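Local coordinates for ScaE cell-surface anchored scaffoldin protein (Ruminococcus flavefaciens, PDB 2ZF9) that probably binds dockerin modules of cellulosomal proteins through this type III cohesin module and so attaches the cellulosome to the bacterial cell surface, at residues A[60-70]-A[152-162]. Numbering follows the deposited sequence. Where two conformers were deposited one is given.
Sequences AADKYAATGLH and RTTNEDLFTNV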
# COMPACT_ATOMS: atom_id res chain seq x y z
N ALA A 60 11.78 -5.99 5.26
CA ALA A 60 11.08 -6.51 6.44
C ALA A 60 10.95 -8.04 6.49
O ALA A 60 10.20 -8.55 7.32
CB ALA A 60 9.69 -5.88 6.51
N ALA A 61 11.66 -8.76 5.61
CA ALA A 61 11.47 -10.22 5.50
C ALA A 61 11.75 -10.87 6.84
O ALA A 61 12.72 -10.52 7.50
CB ALA A 61 12.36 -10.81 4.41
N ASP A 62 10.88 -11.80 7.24
CA ASP A 62 10.96 -12.53 8.51
C ASP A 62 10.82 -11.67 9.76
O ASP A 62 11.11 -12.13 10.86
CB ASP A 62 12.22 -13.42 8.58
CG ASP A 62 12.33 -14.32 7.36
OD1 ASP A 62 11.30 -14.92 6.98
OD2 ASP A 62 13.43 -14.41 6.78
N LYS A 63 10.33 -10.44 9.60
CA LYS A 63 10.21 -9.53 10.77
C LYS A 63 8.80 -9.05 11.08
O LYS A 63 8.58 -8.33 12.07
CB LYS A 63 11.06 -8.27 10.52
CG LYS A 63 12.54 -8.53 10.24
CD LYS A 63 13.20 -9.25 11.39
CE LYS A 63 14.71 -9.44 11.11
NZ LYS A 63 15.29 -10.09 12.34
N TYR A 64 7.85 -9.39 10.22
CA TYR A 64 6.49 -8.91 10.43
C TYR A 64 5.46 -9.99 10.16
O TYR A 64 5.78 -11.06 9.59
CB TYR A 64 6.23 -7.65 9.55
CG TYR A 64 5.99 -8.00 8.08
CD1 TYR A 64 7.06 -8.24 7.21
CD2 TYR A 64 4.70 -8.12 7.58
CE1 TYR A 64 6.83 -8.58 5.87
CE2 TYR A 64 4.46 -8.47 6.24
CZ TYR A 64 5.54 -8.71 5.40
OH TYR A 64 5.34 -9.06 4.10
N ALA A 65 4.22 -9.70 10.56
CA ALA A 65 3.07 -10.56 10.26
C ALA A 65 1.75 -9.78 10.23
O ALA A 65 0.90 -10.06 9.37
CB ALA A 65 2.93 -11.67 11.29
N ALA A 66 1.54 -8.91 11.22
CA ALA A 66 0.25 -8.23 11.41
C ALA A 66 0.28 -6.93 10.61
O ALA A 66 1.09 -6.05 10.91
CB ALA A 66 0.03 -7.93 12.86
N THR A 67 -0.59 -6.80 9.60
CA THR A 67 -0.67 -5.56 8.80
C THR A 67 -2.12 -5.14 8.66
O THR A 67 -3.06 -5.98 8.72
CB THR A 67 -0.05 -5.66 7.37
OG1 THR A 67 -0.88 -6.49 6.53
CG2 THR A 67 1.38 -6.22 7.40
N GLY A 68 -2.32 -3.84 8.52
CA GLY A 68 -3.66 -3.29 8.25
C GLY A 68 -3.31 -2.08 7.41
O GLY A 68 -2.64 -1.14 7.90
N LEU A 69 -3.67 -2.11 6.14
CA LEU A 69 -3.19 -1.07 5.22
C LEU A 69 -4.31 -0.56 4.35
O LEU A 69 -4.93 -1.35 3.62
CB LEU A 69 -2.04 -1.59 4.38
CG LEU A 69 -0.77 -2.00 5.15
CD1 LEU A 69 0.17 -2.74 4.20
CD2 LEU A 69 -0.04 -0.78 5.74
N HIS A 70 -4.59 0.74 4.45
CA HIS A 70 -5.62 1.35 3.63
C HIS A 70 -4.98 1.95 2.40
O HIS A 70 -4.02 2.71 2.49
CB HIS A 70 -6.36 2.45 4.38
CG HIS A 70 -7.32 1.94 5.41
ND1 HIS A 70 -6.95 1.72 6.72
CD2 HIS A 70 -8.64 1.65 5.33
CE1 HIS A 70 -8.00 1.30 7.41
NE2 HIS A 70 -9.04 1.26 6.59
N ARG A 152 -7.51 4.72 14.47
CA ARG A 152 -8.77 3.98 14.36
C ARG A 152 -8.93 3.05 15.54
O ARG A 152 -7.93 2.62 16.15
CB ARG A 152 -8.79 3.13 13.07
CG ARG A 152 -8.50 3.91 11.80
CD ARG A 152 -8.21 2.96 10.63
NE ARG A 152 -8.00 3.66 9.37
CZ ARG A 152 -9.00 4.02 8.55
NH1 ARG A 152 -10.26 3.73 8.88
NH2 ARG A 152 -8.73 4.64 7.41
N THR A 153 -10.18 2.69 15.84
CA THR A 153 -10.44 1.65 16.83
C THR A 153 -10.70 0.29 16.21
O THR A 153 -10.53 -0.72 16.88
CB THR A 153 -11.59 2.02 17.83
OG1 THR A 153 -12.85 2.01 17.16
CG2 THR A 153 -11.35 3.38 18.41
N THR A 154 -11.10 0.25 14.93
CA THR A 154 -11.29 -1.00 14.22
C THR A 154 -10.61 -0.83 12.86
O THR A 154 -10.39 0.29 12.40
CB THR A 154 -12.79 -1.33 13.98
OG1 THR A 154 -13.36 -0.31 13.15
CG2 THR A 154 -13.60 -1.39 15.30
N ASN A 155 -10.28 -1.96 12.22
CA ASN A 155 -9.48 -1.96 10.99
C ASN A 155 -8.29 -1.01 11.12
O ASN A 155 -8.03 -0.18 10.24
CB ASN A 155 -10.34 -1.61 9.78
CG ASN A 155 -11.48 -2.64 9.55
OD1 ASN A 155 -11.38 -3.80 9.97
ND2 ASN A 155 -12.55 -2.19 8.89
N GLU A 156 -7.57 -1.13 12.25
CA GLU A 156 -6.44 -0.25 12.48
C GLU A 156 -5.39 -0.36 11.40
O GLU A 156 -5.17 -1.45 10.83
CB GLU A 156 -5.77 -0.60 13.81
CG GLU A 156 -6.54 -0.18 15.05
CD GLU A 156 -5.86 -0.76 16.28
OE1 GLU A 156 -5.07 -0.03 16.93
OE2 GLU A 156 -6.02 -1.97 16.52
N ASP A 157 -4.70 0.76 11.17
CA ASP A 157 -3.53 0.78 10.33
C ASP A 157 -2.33 0.26 11.13
O ASP A 157 -1.98 0.79 12.21
CB ASP A 157 -3.27 2.18 9.79
CG ASP A 157 -4.40 2.67 8.86
OD1 ASP A 157 -4.76 1.95 7.89
OD2 ASP A 157 -4.92 3.78 9.12
N LEU A 158 -1.73 -0.81 10.63
CA LEU A 158 -0.73 -1.55 11.37
C LEU A 158 0.34 -2.09 10.43
O LEU A 158 0.06 -2.42 9.28
CB LEU A 158 -1.34 -2.78 12.08
CG LEU A 158 -2.38 -2.60 13.19
CD1 LEU A 158 -2.84 -3.98 13.62
CD2 LEU A 158 -1.80 -1.81 14.38
N PHE A 159 1.57 -2.18 10.94
CA PHE A 159 2.60 -2.92 10.23
C PHE A 159 3.61 -3.36 11.27
O PHE A 159 4.48 -2.58 11.65
CB PHE A 159 3.29 -2.10 9.13
CG PHE A 159 4.12 -2.97 8.22
CD1 PHE A 159 3.58 -3.46 7.05
CD2 PHE A 159 5.40 -3.37 8.58
CE1 PHE A 159 4.31 -4.35 6.22
CE2 PHE A 159 6.14 -4.24 7.74
CZ PHE A 159 5.57 -4.73 6.57
N THR A 160 3.48 -4.59 11.75
CA THR A 160 4.11 -4.94 13.03
C THR A 160 4.28 -6.45 13.12
O THR A 160 3.97 -7.16 12.16
CB THR A 160 3.33 -4.35 14.27
OG1 THR A 160 4.15 -4.38 15.44
CG2 THR A 160 1.96 -5.04 14.52
N ASN A 161 4.83 -6.92 14.24
CA ASN A 161 5.19 -8.34 14.39
C ASN A 161 4.19 -9.07 15.29
O ASN A 161 3.27 -8.43 15.83
CB ASN A 161 6.66 -8.49 14.85
CG ASN A 161 6.96 -7.79 16.18
OD1 ASN A 161 6.04 -7.39 16.90
ND2 ASN A 161 8.24 -7.66 16.50
N VAL A 162 4.32 -10.38 15.48
CA VAL A 162 3.26 -11.06 16.24
C VAL A 162 3.19 -10.61 17.70
O VAL A 162 2.09 -10.50 18.24
CB VAL A 162 3.25 -12.62 16.11
CG1 VAL A 162 3.17 -13.04 14.65
CG2 VAL A 162 4.45 -13.25 16.77
O HOH W 1 10.15 -8.56 14.41
O HOH W 2 -2.67 2.15 6.06
O HOH W 3 -11.64 0.37 6.89
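Arg152 lays its guanidinium flat on one face of the His70 imidazole, with centres 3.5 Å apart and planes at 17°. Its chain is extended from CG to NE and reaches His70 from the opposite direction. In its own plane the guanidinium also meets Asp157: NE makes a salt bridge to OD2. Asn155 brings its backbone O to the imidazole edge, 3.2 Å from His70 CE1. His70 ND1 donates to Asp157 OD1 almost in line, at 169°. The 2.5 Å between these atoms is shorter than usual, and its exact value is doubtful. Carboxylate and ring planes are almost perpendicular. Thus the carboxylate links the histidine to the arginine stacked on it, and the backbone N of Gln150 also binds OD2. The carboxylate would tend to favour a protonated imidazole, the arginine to oppose it.

From Leu158 the chain runs as a short antiparallel strand. Leu158 and Gly68 form a hydrogen-bonded pair, N to O in both directions at 2.9 Å. Phe159 and Thr67 form a non-hydrogen-bonded pair; Phe159 N turns to Gln172 OE1. Phe159 CG is anti to the backbone N (chi1 -167°), which carries the ring alongside Thr67 CG2 and on to Tyr64. There CZ lies over the centre of the tyrosine ring in an offset stack, centroids 4.6 Å apart. Tyr64 OH hydrogen-bonds to the backbone O of Lys122. Thr160 O accepts from both Ala65 N and Ala66 N, the mark of a classic beta bulge; Thr160 N returns a bond to Ala66 O. Beyond it, a water bridges Asn161 ND2 and Lys63 O, while ND2 also binds Asp165.

In the cohesin beta-sandwich, strands 158-160 and 142-149 share one edge of strand 66-73 in succession; strand 109-115 takes the other. Strand 158-160 leads into helix 166-178, which packs against Leu158, Phe159 and Thr160. Val57 of strand 50-58 touches both stacked rings.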